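Local coordinates for cellulosomal scaffoldin anchoring protein C (Acetivibrio cellulolyticus, PDB 4UYP) that uses this cohesin domain to bind the dockerin of the adaptor scaffoldin ScaB, helping to attach the cellulosome, a bacterial multienzyme complex, to the cell surface, at residues V4-T9 and V17-T22; F36-D41 and G71-T76; Q43-A48 and I96-S101; Y110-N115 and G137-I142. All blocks are in the same frame, centred on the assembly; numbering follows the deposited sequence.

Contact 1. Residues V4-T9 and V17-T22; sequences VDIGST and VSVPIT
Peptide planes and the Asp5 carboxylate are the flat groups here. Asp5 N lies in the carbonyl plane of Thr22 and bonds Thr22 O at 2.9 Å, and Thr22 N returns the bond to Asp5 O, again in plane. Gly7 N instead meets Pro20 O nearly along the C=O axis, with an N-H···O angle of 168°. At the carboxylate, a water lies within hydrogen-bonding distance of Asp5 OD2 (2.8 Å), Pro20 O and Thr22 OG1 and links the three. On the opposite side of the strands, Ile6 CG2 crosses Val19 CG1 obliquely at 3.4 Å, tighter than usual carbon contact, while Val4 CG1 runs alongside Ile21 CG2 at 3.8 Å. With OG1 of Thr9 anti to the backbone N (chi1 -167°), CG2 is left to reach Val17 CB at 3.7 Å. OG1 itself uses a second water to reach Ser18 N. Gly7 O is buried beside Val19 CG1 and finds no polar partner. Axes 4.7 Å apart at 175°, on consecutive strands 3-11 and 16-24, mark an antiparallel beta hairpin of the cohesin domain; Asp5 and Ile6 on strand 3-11 belong to a Ca2+ site seen in a structure of this protein, though no ion is bound to this chain.

Contact 2. Residues F36-D41 and G71-T76; sequences FRTNFD and GFASMT
Arg37 and Phe72 lie flat against each other: the guanidinium and ring planes differ by 9°, and CZ of Arg37 stands 4.2 Å from the Phe72 ring centroid, over its face, a stacked cation-pi pair. An otherwise extended Arg37 chain, bent at chi3, folds the guanidinium onto the ring, while CG of Phe72 in the crowded position between N and C lays the ring beneath it. The Asn39 amide, by contrast, stands at 68° to the Phe72 ring. Its ND2 bonds Gly71 O at 3.0 Å from above the carbonyl plane, and Phe40 N grips the same oxygen, so two donors hold it; Asn39 OD1 accepts from Asn115 ND2 of strand 109-122. Across the strands, Phe40 takes the other side: CA of Gly71 points its hydrogen at the ring face, 3.8 Å from the centroid, a CH-pi contact. On that side Met75 CE touches the edge of the Phe36 ring at CD2, 3.8 Å away, the two side chains running alongside. Reciprocal backbone bonds pair Phe36 with Met75 and Thr38 with Ala73, Thr38 N reaching Ala73 O at 2.8 Å. The Arg37 side of the pair meets the ScaB dockerin: Arg37 NH2 bonds Val25 O and Ser74 OG bonds Leu26 O of that chain. Gly71 and Phe72 form a G1 bulge opposite Asn67, and the pair sits between strand 109-122, beside 33-39, and strand 62-67, beside 72-78, while Phe36 and Thr38 pack on strand 3-11 and Phe40 on strand 45-52.

Contact 3. Residues Q43-A48 and I96-S101; sequences QKVTVA and INFKVS. With SO4 (sulfate ion), chain S.
With CG of Phe98 anti to the carbonyl carbon (chi1 -79°), the ring reaches across to strand 45-52, on the side where Val45 and Val47 point. Val45, turned to chi1 -65°, puts CG2 in the crowded position between N and C, and this methyl crosses obliquely to Phe98 CD1 at 3.6 Å. In Val47 it is CG1 that stands anti to the backbone N, which leaves CG2 to approach Phe98 CE1 at 3.8 Å. The same Val47 methyl touches Ile96 CG2 at 3.9 Å, and Ile96 CG2 lies over one face of the Phe98 ring, toward its rim. Thr46 O comes up at the edge of that ring. The backbone ladder is antiparallel: Thr46 and Lys99 exchange two bonds, that from Lys99 N to Thr46 O measuring 2.8 Å, and Ser101 N to Lys44 O and Ala48 N to Asn97 O extend it. This ties 45-52, one of the two outermost strands of the jelly-roll within this chain, to strand 91-100, the short axes crossing at 135°, a marked twist. On the other side from Phe98, Thr46 OG1 lies alongside Lys99 CB, and a water joins that hydroxyl to Lys99 O. Lys44, bent at chi2 and chi4, curls so that NZ donates to O3 of a sulfate, probably from the crystallisation liquor, at 3.3 Å. NZ also forms salt bridges with Asp41 and with Glu128 of the second subunit, and Asn46 of the ScaB dockerin also holds the sulfate. A water links Gln43 O to Ser101 OG, also hydrogen-bonded to Ser103 OG.

Contact 4. Residues Y110-N115 and G137-I142; sequences YNITTN and GKIEVI
Backbone hydrogen bonds come first: Tyr110 N gives to Ile139 O and Ile139 N to Tyr110 O, each at 2.8 Å, the second on a lone pair of the carbonyl. Ile112 N reaches Gly137 O from above the carbonyl plane, yet the N-H···O angle is 170°; the return bond from Gly137 N to Ile112 O is longer, 3.2 Å. Lys138 CA adds a CA-H···O contact of 3.1 Å to Tyr110 O. Apolar contacts gather on one side. Tyr110, with CG anti to the carbonyl carbon, leans its ring so that CE2 crosses Val141 CG2 at 3.5 Å, and the Ile112 and Ile139 chains cross obliquely with their CD1 methyls 3.8 Å apart. Beyond the ring, Tyr110 OH bonds Glu108. Polar contacts lie on the other side, where Asn111 runs alongside the Lys138 chain and a water 2.9 Å from Asn111 OD1 links it to Gly137 O. The same amide joins the second subunit, ND2 to Val132 O and OD1 from Tyr134 N of that copy. Further along, Thr114 N bonds OD1 of Asp136, a residue of the Ca2+ site seen in a structure of this protein. Axes 4.6 Å apart at 159° identify an antiparallel strand pair of the cohesin jelly-roll, in which strand 109-122 is flanked by 133-141 and by 33-39.

In the fold
Contact 1 closes the first and shortest loop, the hairpin of strands 3-11 and 16-24. Contact 2 opens next at 36-41, but contact 3 opens at 43-48 before 71-76 returns to close contact 2, and 96-101 closes contact 3 last, so the two cross. Contact 4 follows in series, bringing 137-142 back to 110-115. Strand neighbours join the four: 16-24 lies beside 91-100, 3-11 beside 133-141, and 33-39 beside 109-122. In the interior, Phe36 of contact 2 meets Val4 and Ile21 of contact 1, Phe40 meets Phe98 of contact 3, and Phe98 packs on Ile112 and Ile139 of contact 4.

Contact 1. Residues V4-T9 and V17-T22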
loop_
_atom_site.group_PDB
_atom_site.type_symbol
_atom_site.label_atom_id
_atom_site.label_comp_id
_atom_site.label_asym_id
_atom_site.label_seq_id
_atom_site.Cartn_x
_atom_site.Cartn_y
_atom_site.Cartn_z
ATOM N N VAL C 4 -5.018 16.018 -1.350
ATOM C CA VAL C 4 -6.048 14.912 -1.226
ATOM C C VAL C 4 -6.175 14.611 0.292
ATOM O O VAL C 4 -5.169 14.377 0.980
ATOM C CB VAL C 4 -5.572 13.713 -1.966
ATOM C CG1 VAL C 4 -6.658 12.572 -1.892
ATOM C CG2 VAL C 4 -5.350 14.088 -3.428
ATOM N N ASP C 5 -7.411 14.598 0.742
ATOM C CA ASP C 5 -7.672 14.364 2.203
ATOM C C ASP C 5 -8.535 13.109 2.311
ATOM O O ASP C 5 -9.647 13.087 1.726
ATOM C CB ASP C 5 -8.383 15.496 2.788
ATOM C CG ASP C 5 -8.591 15.323 4.256
ATOM O OD1 ASP C 5 -7.699 15.676 5.043
ATOM O OD2 ASP C 5 -9.737 14.801 4.651
ATOM N N ILE C 6 -8.088 12.139 3.110
ATOM C CA ILE C 6 -8.950 10.985 3.544
ATOM C C ILE C 6 -9.552 11.406 4.860
ATOM O O ILE C 6 -8.791 11.625 5.862
ATOM C CB ILE C 6 -8.135 9.715 3.651
ATOM C CG1 ILE C 6 -7.473 9.337 2.298
ATOM C CG2 ILE C 6 -8.987 8.561 4.216
ATOM C CD1 ILE C 6 -6.654 8.093 2.413
ATOM N N GLY C 7 -10.858 11.580 4.977
ATOM C CA GLY C 7 -11.487 12.060 6.209
ATOM C C GLY C 7 -11.420 11.003 7.312
ATOM O O GLY C 7 -11.343 9.792 7.043
ATOM N N SER C 8 -11.406 11.479 8.519
ATOM C CA SER C 8 -11.494 10.607 9.665
ATOM C C SER C 8 -12.942 10.560 10.171
ATOM O O SER C 8 -13.792 11.445 9.939
ATOM C CB SER C 8 -10.664 11.216 10.796
ATOM O OG SER C 8 -9.231 11.093 10.392
ATOM N N THR C 9 -13.249 9.443 10.853
ATOM C CA THR C 9 -14.549 9.250 11.426
ATOM C C THR C 9 -14.522 8.293 12.563
ATOM O O THR C 9 -13.443 7.897 13.001
ATOM C CB THR C 9 -15.519 8.793 10.273
ATOM O OG1 THR C 9 -16.847 8.871 10.686
ATOM C CG2 THR C 9 -15.271 7.395 9.750
ATOM N N VAL C 17 -19.287 2.935 8.679
ATOM C CA VAL C 17 -18.831 4.337 8.763
ATOM C C VAL C 17 -18.466 4.825 7.358
ATOM O O VAL C 17 -18.242 3.991 6.449
ATOM C CB VAL C 17 -17.650 4.517 9.718
ATOM C CG1 VAL C 17 -18.045 4.015 11.123
ATOM C CG2 VAL C 17 -16.409 3.745 9.295
ATOM N N SER C 18 -18.429 6.137 7.147
ATOM C CA SER C 18 -18.102 6.610 5.849
ATOM C C SER C 18 -16.870 7.542 5.918
ATOM O O SER C 18 -16.762 8.431 6.825
ATOM C CB SER C 18 -19.288 7.318 5.243
ATOM O OG SER C 18 -20.433 6.522 5.238
ATOM N N VAL C 19 -15.985 7.287 4.961
ATOM C CA VAL C 19 -14.717 7.998 4.861
ATOM C C VAL C 19 -14.744 8.758 3.509
ATOM O O VAL C 19 -14.521 8.142 2.467
ATOM C CB VAL C 19 -13.571 6.929 4.931
ATOM C CG1 VAL C 19 -12.211 7.570 4.593
ATOM C CG2 VAL C 19 -13.485 6.330 6.342
ATOM N N PRO C 20 -14.861 10.092 3.562
ATOM C CA PRO C 20 -14.835 10.914 2.307
ATOM C C PRO C 20 -13.402 11.167 1.855
ATOM O O PRO C 20 -12.518 11.383 2.657
ATOM C CB PRO C 20 -15.550 12.198 2.703
ATOM C CG PRO C 20 -15.219 12.375 4.169
ATOM C CD PRO C 20 -15.129 10.931 4.751
ATOM N N ILE C 21 -13.232 11.148 0.544
ATOM C CA ILE C 21 -11.975 11.509 -0.077
ATOM C C ILE C 21 -12.223 12.854 -0.793
ATOM O O ILE C 21 -13.038 12.943 -1.735
ATOM C CB ILE C 21 -11.425 10.463 -1.041
ATOM C CG1 ILE C 21 -11.179 9.080 -0.373
ATOM C CG2 ILE C 21 -10.167 11.012 -1.753
ATOM C CD1 ILE C 21 -11.234 7.893 -1.287
ATOM N N THR C 22 -11.518 13.896 -0.324
ATOM C CA THR C 22 -11.759 15.285 -0.747
ATOM C C THR C 22 -10.538 15.762 -1.511
ATOM O O THR C 22 -9.395 15.478 -1.132
ATOM C CB THR C 22 -12.012 16.268 0.440
ATOM O OG1 THR C 22 -13.065 15.758 1.267
ATOM C CG2 THR C 22 -12.295 17.754 -0.030
HETATM O O HOH W 1 -12.050 14.214 3.206
HETATM O O HOH W 2 -19.097 7.747 9.499
#

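Contact 2. Residues F36-D41 and G71-T76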
loop_
_atom_site.group_PDB
_atom_site.type_symbol
_atom_site.label_atom_id
_atom_site.label_comp_id
_atom_site.label_asym_id
_atom_site.label_seq_id
_atom_site.Cartn_x
_atom_site.Cartn_y
_atom_site.Cartn_z
ATOM N N PHE C 36 -6.364 6.417 -7.397
ATOM C CA PHE C 36 -6.235 6.709 -5.980
ATOM C C PHE C 36 -6.449 5.409 -5.246
ATOM O O PHE C 36 -7.479 4.746 -5.454
ATOM C CB PHE C 36 -7.289 7.752 -5.512
ATOM C CG PHE C 36 -7.178 8.092 -4.049
ATOM C CD1 PHE C 36 -6.176 8.911 -3.678
ATOM C CD2 PHE C 36 -8.017 7.483 -3.078
ATOM C CE1 PHE C 36 -5.906 9.239 -2.391
ATOM C CE2 PHE C 36 -7.707 7.816 -1.688
ATOM C CZ PHE C 36 -6.697 8.685 -1.468
ATOM N N ARG C 37 -5.474 4.922 -4.446
ATOM C CA ARG C 37 -5.657 3.663 -3.697
ATOM C C ARG C 37 -5.430 3.898 -2.245
ATOM O O ARG C 37 -4.493 4.609 -1.862
ATOM C CB ARG C 37 -4.603 2.695 -4.207
ATOM C CG ARG C 37 -4.773 1.373 -3.433
ATOM C CD ARG C 37 -3.852 0.241 -3.891
ATOM N NE ARG C 37 -4.142 -0.093 -5.254
ATOM C CZ ARG C 37 -3.666 -1.194 -5.780
ATOM N NH1 ARG C 37 -2.893 -2.076 -5.128
ATOM N NH2 ARG C 37 -3.938 -1.508 -7.047
ATOM N N THR C 38 -6.336 3.349 -1.442
ATOM C CA THR C 38 -6.246 3.381 0.056
ATOM C C THR C 38 -6.003 1.981 0.531
ATOM O O THR C 38 -6.639 1.024 0.075
ATOM C CB THR C 38 -7.597 3.797 0.747
ATOM O OG1 THR C 38 -8.637 2.909 0.402
ATOM C CG2 THR C 38 -7.979 5.262 0.301
ATOM N N ASN C 39 -5.116 1.809 1.539
ATOM C CA ASN C 39 -5.071 0.545 2.279
ATOM C C ASN C 39 -5.706 0.668 3.674
ATOM O O ASN C 39 -5.834 1.746 4.211
ATOM C CB ASN C 39 -3.568 0.126 2.446
ATOM C CG ASN C 39 -2.952 -0.274 1.067
ATOM O OD1 ASN C 39 -2.220 0.576 0.480
ATOM N ND2 ASN C 39 -3.260 -1.428 0.572
ATOM N N PHE C 40 -5.969 -0.529 4.115
ATOM C CA PHE C 40 -6.568 -0.691 5.468
ATOM C C PHE C 40 -6.290 -2.112 5.928
ATOM O O PHE C 40 -6.019 -3.026 5.147
ATOM C CB PHE C 40 -8.109 -0.470 5.424
ATOM C CG PHE C 40 -8.837 -1.356 4.399
ATOM C CD1 PHE C 40 -8.971 -0.876 3.024
ATOM C CD2 PHE C 40 -9.399 -2.657 4.723
ATOM C CE1 PHE C 40 -9.666 -1.670 2.086
ATOM C CE2 PHE C 40 -10.076 -3.413 3.772
ATOM C CZ PHE C 40 -10.201 -2.917 2.432
ATOM N N ASP C 41 -6.332 -2.297 7.270
ATOM C CA ASP C 41 -6.237 -3.618 7.836
ATOM C C ASP C 41 -7.447 -4.437 7.711
ATOM O O ASP C 41 -8.488 -4.019 8.253
ATOM C CB ASP C 41 -5.783 -3.505 9.353
ATOM C CG ASP C 41 -5.672 -4.876 9.992
ATOM O OD1 ASP C 41 -6.318 -5.861 9.646
ATOM O OD2 ASP C 41 -5.107 -4.807 11.156
ATOM N N GLY C 71 -6.892 -5.930 1.641
ATOM C CA GLY C 71 -6.822 -4.610 2.337
ATOM C C GLY C 71 -6.537 -3.377 1.458
ATOM O O GLY C 71 -5.787 -2.496 1.805
ATOM N N PHE C 72 -7.226 -3.374 0.251
ATOM C CA PHE C 72 -7.103 -2.082 -0.471
ATOM C C PHE C 72 -8.409 -1.815 -1.237
ATOM O O PHE C 72 -9.206 -2.660 -1.528
ATOM C CB PHE C 72 -5.895 -2.021 -1.453
ATOM C CG PHE C 72 -6.009 -3.022 -2.594
ATOM C CD1 PHE C 72 -6.666 -2.691 -3.833
ATOM C CD2 PHE C 72 -5.435 -4.305 -2.532
ATOM C CE1 PHE C 72 -6.731 -3.647 -4.869
ATOM C CE2 PHE C 72 -5.497 -5.211 -3.608
ATOM C CZ PHE C 72 -6.188 -4.924 -4.784
ATOM N N ALA C 73 -8.524 -0.528 -1.505
ATOM C CA ALA C 73 -9.602 0.036 -2.345
ATOM C C ALA C 73 -8.964 0.978 -3.318
ATOM O O ALA C 73 -8.205 1.854 -2.944
ATOM C CB ALA C 73 -10.648 0.765 -1.511
ATOM N N SER C 74 -9.391 0.867 -4.580
ATOM C CA SER C 74 -8.805 1.665 -5.705
ATOM C C SER C 74 -9.916 2.336 -6.468
ATOM O O SER C 74 -10.975 1.755 -6.671
ATOM C CB SER C 74 -8.057 0.815 -6.726
ATOM O OG SER C 74 -6.999 0.068 -6.082
ATOM N N MET C 75 -9.635 3.538 -6.885
ATOM C CA MET C 75 -10.583 4.390 -7.653
ATOM C C MET C 75 -9.811 4.951 -8.858
ATOM O O MET C 75 -8.682 5.421 -8.657
ATOM C CB MET C 75 -11.111 5.535 -6.730
ATOM C CG MET C 75 -12.201 5.013 -5.746
ATOM S SD MET C 75 -11.841 5.571 -4.045
ATOM C CE MET C 75 -10.441 4.531 -3.513
ATOM N N THR C 76 -10.448 4.986 -10.015
ATOM C CA THR C 76 -9.841 5.745 -11.151
ATOM C C THR C 76 -10.832 6.710 -11.723
ATOM O O THR C 76 -12.052 6.494 -11.727
ATOM C CB THR C 76 -9.341 4.875 -12.323
ATOM O OG1 THR C 76 -10.397 4.036 -12.854
ATOM C CG2 THR C 76 -8.231 3.936 -11.792
#

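Contact 3. Residues Q43-A48 and I96-S101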
loop_
_atom_site.group_PDB
_atom_site.type_symbol
_atom_site.label_atom_id
_atom_site.label_comp_id
_atom_site.label_asym_id
_atom_site.label_seq_id
_atom_site.Cartn_x
_atom_site.Cartn_y
_atom_site.Cartn_z
ATOM N N GLN C 43 -8.723 -7.114 8.673
ATOM C CA GLN C 43 -9.446 -7.763 9.825
ATOM C C GLN C 43 -9.975 -6.794 10.796
ATOM O O GLN C 43 -10.579 -7.145 11.783
ATOM C CB GLN C 43 -8.722 -8.880 10.518
ATOM C CG GLN C 43 -8.490 -10.142 9.626
ATOM C CD GLN C 43 -9.757 -10.831 9.282
ATOM O OE1 GLN C 43 -10.701 -10.796 10.081
ATOM N NE2 GLN C 43 -9.783 -11.506 8.202
ATOM N N LYS C 44 -9.804 -5.476 10.458
ATOM C CA LYS C 44 -10.429 -4.424 11.261
ATOM C C LYS C 44 -11.627 -3.824 10.568
ATOM O O LYS C 44 -12.654 -3.570 11.179
ATOM C CB LYS C 44 -9.420 -3.257 11.559
ATOM C CG LYS C 44 -8.133 -3.771 12.330
ATOM C CD LYS C 44 -8.464 -4.454 13.643
ATOM C CE LYS C 44 -7.177 -4.709 14.474
ATOM N NZ LYS C 44 -6.283 -5.567 13.713
ATOM N N VAL C 45 -11.476 -3.495 9.294
ATOM C CA VAL C 45 -12.564 -2.939 8.495
ATOM C C VAL C 45 -12.531 -3.652 7.155
ATOM O O VAL C 45 -11.506 -4.153 6.684
ATOM C CB VAL C 45 -12.423 -1.425 8.252
ATOM C CG1 VAL C 45 -12.539 -0.687 9.614
ATOM C CG2 VAL C 45 -11.139 -1.043 7.532
ATOM N N THR C 46 -13.667 -3.590 6.497
ATOM C CA THR C 46 -13.789 -4.099 5.128
ATOM C C THR C 46 -14.666 -3.080 4.359
ATOM O O THR C 46 -15.489 -2.327 4.934
ATOM C CB THR C 46 -14.436 -5.472 5.003
ATOM O OG1 THR C 46 -15.669 -5.525 5.775
ATOM C CG2 THR C 46 -13.428 -6.498 5.395
ATOM N N VAL C 47 -14.526 -3.032 3.044
ATOM C CA VAL C 47 -15.341 -2.092 2.254
ATOM C C VAL C 47 -16.728 -2.670 1.959
ATOM O O VAL C 47 -16.851 -3.784 1.410
ATOM C CB VAL C 47 -14.658 -1.762 0.915
ATOM C CG1 VAL C 47 -15.519 -0.819 0.045
ATOM C CG2 VAL C 47 -13.293 -1.109 1.153
ATOM N N ALA C 48 -17.765 -1.972 2.373
ATOM C CA ALA C 48 -19.148 -2.315 2.041
ATOM C C ALA C 48 -19.509 -1.790 0.665
ATOM O O ALA C 48 -20.225 -2.467 -0.130
ATOM C CB ALA C 48 -20.126 -1.765 3.104
ATOM N N ILE C 96 -15.802 6.156 0.860
ATOM C CA ILE C 96 -15.699 4.687 1.070
ATOM C C ILE C 96 -16.558 4.333 2.299
ATOM O O ILE C 96 -16.341 4.987 3.362
ATOM C CB ILE C 96 -14.288 4.225 1.305
ATOM C CG1 ILE C 96 -13.429 4.618 0.090
ATOM C CG2 ILE C 96 -14.234 2.693 1.492
ATOM C CD1 ILE C 96 -11.961 4.459 0.418
ATOM N N ASN C 97 -17.549 3.460 2.167
ATOM C CA ASN C 97 -18.293 2.985 3.343
ATOM C C ASN C 97 -17.690 1.729 3.878
ATOM O O ASN C 97 -17.677 0.725 3.158
ATOM C CB ASN C 97 -19.724 2.799 2.902
ATOM C CG ASN C 97 -20.294 4.078 2.261
ATOM O OD1 ASN C 97 -20.285 5.128 2.909
ATOM N ND2 ASN C 97 -20.794 3.959 1.045
ATOM N N PHE C 98 -17.133 1.830 5.072
ATOM C CA PHE C 98 -16.392 0.704 5.671
ATOM C C PHE C 98 -17.214 0.020 6.780
ATOM O O PHE C 98 -17.817 0.710 7.628
ATOM C CB PHE C 98 -15.152 1.203 6.402
ATOM C CG PHE C 98 -13.969 1.544 5.510
ATOM C CD1 PHE C 98 -13.223 0.512 4.971
ATOM C CD2 PHE C 98 -13.643 2.828 5.201
ATOM C CE1 PHE C 98 -12.073 0.770 4.208
ATOM C CE2 PHE C 98 -12.451 3.100 4.414
ATOM C CZ PHE C 98 -11.713 2.072 3.952
ATOM N N LYS C 99 -17.323 -1.282 6.706
ATOM C CA LYS C 99 -17.852 -2.074 7.843
ATOM C C LYS C 99 -16.756 -2.292 8.885
ATOM O O LYS C 99 -15.714 -2.858 8.593
ATOM C CB LYS C 99 -18.336 -3.470 7.246
ATOM C CG LYS C 99 -18.555 -4.538 8.312
ATOM C CD LYS C 99 -19.751 -4.169 9.088
ATOM C CE LYS C 99 -20.164 -5.369 10.017
ATOM N NZ LYS C 99 -19.098 -5.857 10.826
ATOM N N VAL C 100 -17.026 -1.792 10.110
ATOM C CA VAL C 100 -16.157 -2.016 11.256
ATOM C C VAL C 100 -16.427 -3.463 11.783
ATOM O O VAL C 100 -17.592 -3.782 12.068
ATOM C CB VAL C 100 -16.449 -0.996 12.361
ATOM C CG1 VAL C 100 -15.534 -1.265 13.551
ATOM C CG2 VAL C 100 -16.212 0.428 11.805
ATOM N N SER C 101 -15.322 -4.180 11.958
ATOM C CA SER C 101 -15.492 -5.569 12.454
ATOM C C SER C 101 -16.390 -5.654 13.713
ATOM O O SER C 101 -16.293 -4.782 14.602
ATOM C CB SER C 101 -14.175 -6.075 12.721
ATOM O OG SER C 101 -14.277 -7.383 13.350
HETATM S S SO4 S . -8.076 -9.124 14.697
HETATM O O1 SO4 S . -8.013 -8.206 15.931
HETATM O O2 SO4 S . -7.144 -10.283 15.049
HETATM O O3 SO4 S . -7.692 -8.476 13.363
HETATM O O4 SO4 S . -9.507 -9.540 14.480
HETATM O O HOH W 3 -12.447 -9.296 11.672
HETATM O O HOH W 4 -15.076 -5.771 8.584
#

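Contact 4. Residues Y110-N115 and G137-I142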
loop_
_atom_site.group_PDB
_atom_site.type_symbol
_atom_site.label_atom_id
_atom_site.label_comp_id
_atom_site.label_asym_id
_atom_site.label_seq_id
_atom_site.Cartn_x
_atom_site.Cartn_y
_atom_site.Cartn_z
ATOM N N TYR C 110 -7.988 2.818 13.313
ATOM C CA TYR C 110 -7.633 2.156 12.022
ATOM C C TYR C 110 -7.173 3.196 11.100
ATOM O O TYR C 110 -7.851 4.186 10.754
ATOM C CB TYR C 110 -8.826 1.403 11.460
ATOM C CG TYR C 110 -9.479 0.450 12.476
ATOM C CD1 TYR C 110 -8.695 -0.254 13.420
ATOM C CD2 TYR C 110 -10.839 0.330 12.585
ATOM C CE1 TYR C 110 -9.241 -1.168 14.336
ATOM C CE2 TYR C 110 -11.398 -0.582 13.464
ATOM C CZ TYR C 110 -10.587 -1.280 14.389
ATOM O OH TYR C 110 -11.120 -2.127 15.330
ATOM N N ASN C 111 -5.890 3.068 10.627
ATOM C CA ASN C 111 -5.292 4.029 9.666
ATOM C C ASN C 111 -5.745 3.676 8.231
ATOM O O ASN C 111 -5.571 2.514 7.770
ATOM C CB ASN C 111 -3.775 3.820 9.778
ATOM C CG ASN C 111 -3.288 4.280 11.138
ATOM O OD1 ASN C 111 -3.007 5.485 11.314
ATOM N ND2 ASN C 111 -3.134 3.346 12.042
ATOM N N ILE C 112 -6.338 4.689 7.598
ATOM C CA ILE C 112 -6.797 4.484 6.164
ATOM C C ILE C 112 -5.836 5.396 5.384
ATOM O O ILE C 112 -5.823 6.597 5.483
ATOM C CB ILE C 112 -8.277 4.997 6.073
ATOM C CG1 ILE C 112 -9.215 4.309 7.098
ATOM C CG2 ILE C 112 -8.777 4.731 4.685
ATOM C CD1 ILE C 112 -9.256 2.769 7.097
ATOM N N THR C 113 -4.982 4.652 4.688
ATOM C CA THR C 113 -3.735 5.244 4.162
ATOM C C THR C 113 -3.666 5.400 2.648
ATOM O O THR C 113 -4.026 4.486 1.989
ATOM C CB THR C 113 -2.484 4.330 4.599
ATOM O OG1 THR C 113 -2.598 3.001 4.203
ATOM C CG2 THR C 113 -2.392 4.299 6.208
ATOM N N THR C 114 -3.218 6.529 2.168
ATOM C CA THR C 114 -2.976 6.699 0.674
ATOM C C THR C 114 -1.757 5.890 0.239
ATOM O O THR C 114 -0.686 6.063 0.885
ATOM C CB THR C 114 -2.779 8.132 0.389
ATOM O OG1 THR C 114 -3.882 8.946 0.850
ATOM C CG2 THR C 114 -2.696 8.314 -1.182
ATOM N N ASN C 115 -1.859 5.120 -0.801
ATOM C CA ASN C 115 -0.753 4.264 -1.314
ATOM C C ASN C 115 -0.068 5.045 -2.462
ATOM O O ASN C 115 -0.624 5.086 -3.556
ATOM C CB ASN C 115 -1.268 2.907 -1.677
ATOM C CG ASN C 115 -0.150 1.903 -2.010
ATOM O OD1 ASN C 115 0.863 2.405 -2.627
ATOM N ND2 ASN C 115 -0.331 0.668 -1.778
ATOM N N GLY C 137 -6.479 9.378 6.847
ATOM C CA GLY C 137 -7.599 9.402 7.819
ATOM C C GLY C 137 -7.447 8.270 8.805
ATOM O O GLY C 137 -6.710 7.298 8.612
ATOM N N LYS C 138 -8.221 8.365 9.880
ATOM C CA LYS C 138 -8.288 7.287 10.849
ATOM C C LYS C 138 -9.789 7.036 11.166
ATOM O O LYS C 138 -10.631 7.952 11.116
ATOM C CB LYS C 138 -7.637 7.701 12.185
ATOM C CG LYS C 138 -6.132 7.928 12.056
ATOM C CD LYS C 138 -5.656 8.495 13.396
ATOM C CE LYS C 138 -4.442 9.329 13.362
ATOM N NZ LYS C 138 -4.331 10.245 12.285
ATOM N N ILE C 139 -10.103 5.784 11.444
ATOM C CA ILE C 139 -11.429 5.440 12.007
ATOM C C ILE C 139 -11.207 5.048 13.455
ATOM O O ILE C 139 -10.366 4.169 13.777
ATOM C CB ILE C 139 -12.022 4.228 11.275
ATOM C CG1 ILE C 139 -12.308 4.578 9.810
ATOM C CG2 ILE C 139 -13.331 3.726 11.990
ATOM C CD1 ILE C 139 -12.561 3.295 8.979
ATOM N N GLU C 140 -11.886 5.768 14.370
ATOM C CA GLU C 140 -11.833 5.413 15.795
ATOM C C GLU C 140 -13.058 4.616 16.229
ATOM O O GLU C 140 -14.177 5.009 15.921
ATOM C CB GLU C 140 -11.727 6.748 16.633
ATOM C CG GLU C 140 -11.735 6.399 18.167
ATOM C CD GLU C 140 -11.268 7.553 19.057
ATOM O OE1 GLU C 140 -10.977 8.650 18.547
ATOM O OE2 GLU C 140 -11.189 7.301 20.260
ATOM N N VAL C 141 -12.815 3.474 16.898
ATOM C CA VAL C 141 -13.943 2.660 17.412
ATOM C C VAL C 141 -14.465 3.257 18.740
ATOM O O VAL C 141 -13.659 3.434 19.667
ATOM C CB VAL C 141 -13.510 1.216 17.573
ATOM C CG1 VAL C 141 -14.732 0.427 18.027
ATOM C CG2 VAL C 141 -12.988 0.702 16.244
ATOM N N ILE C 142 -15.729 3.599 18.730
ATOM C CA ILE C 142 -16.331 4.221 19.927
ATOM C C ILE C 142 -17.409 3.334 20.500
ATOM O O ILE C 142 -17.871 2.367 19.894
ATOM C CB ILE C 142 -16.812 5.638 19.628
ATOM C CG1 ILE C 142 -17.846 5.655 18.490
ATOM C CG2 ILE C 142 -15.645 6.569 19.335
ATOM C CD1 ILE C 142 -18.568 7.013 18.321
HETATM O O HOH W 5 -3.481 6.971 8.902
#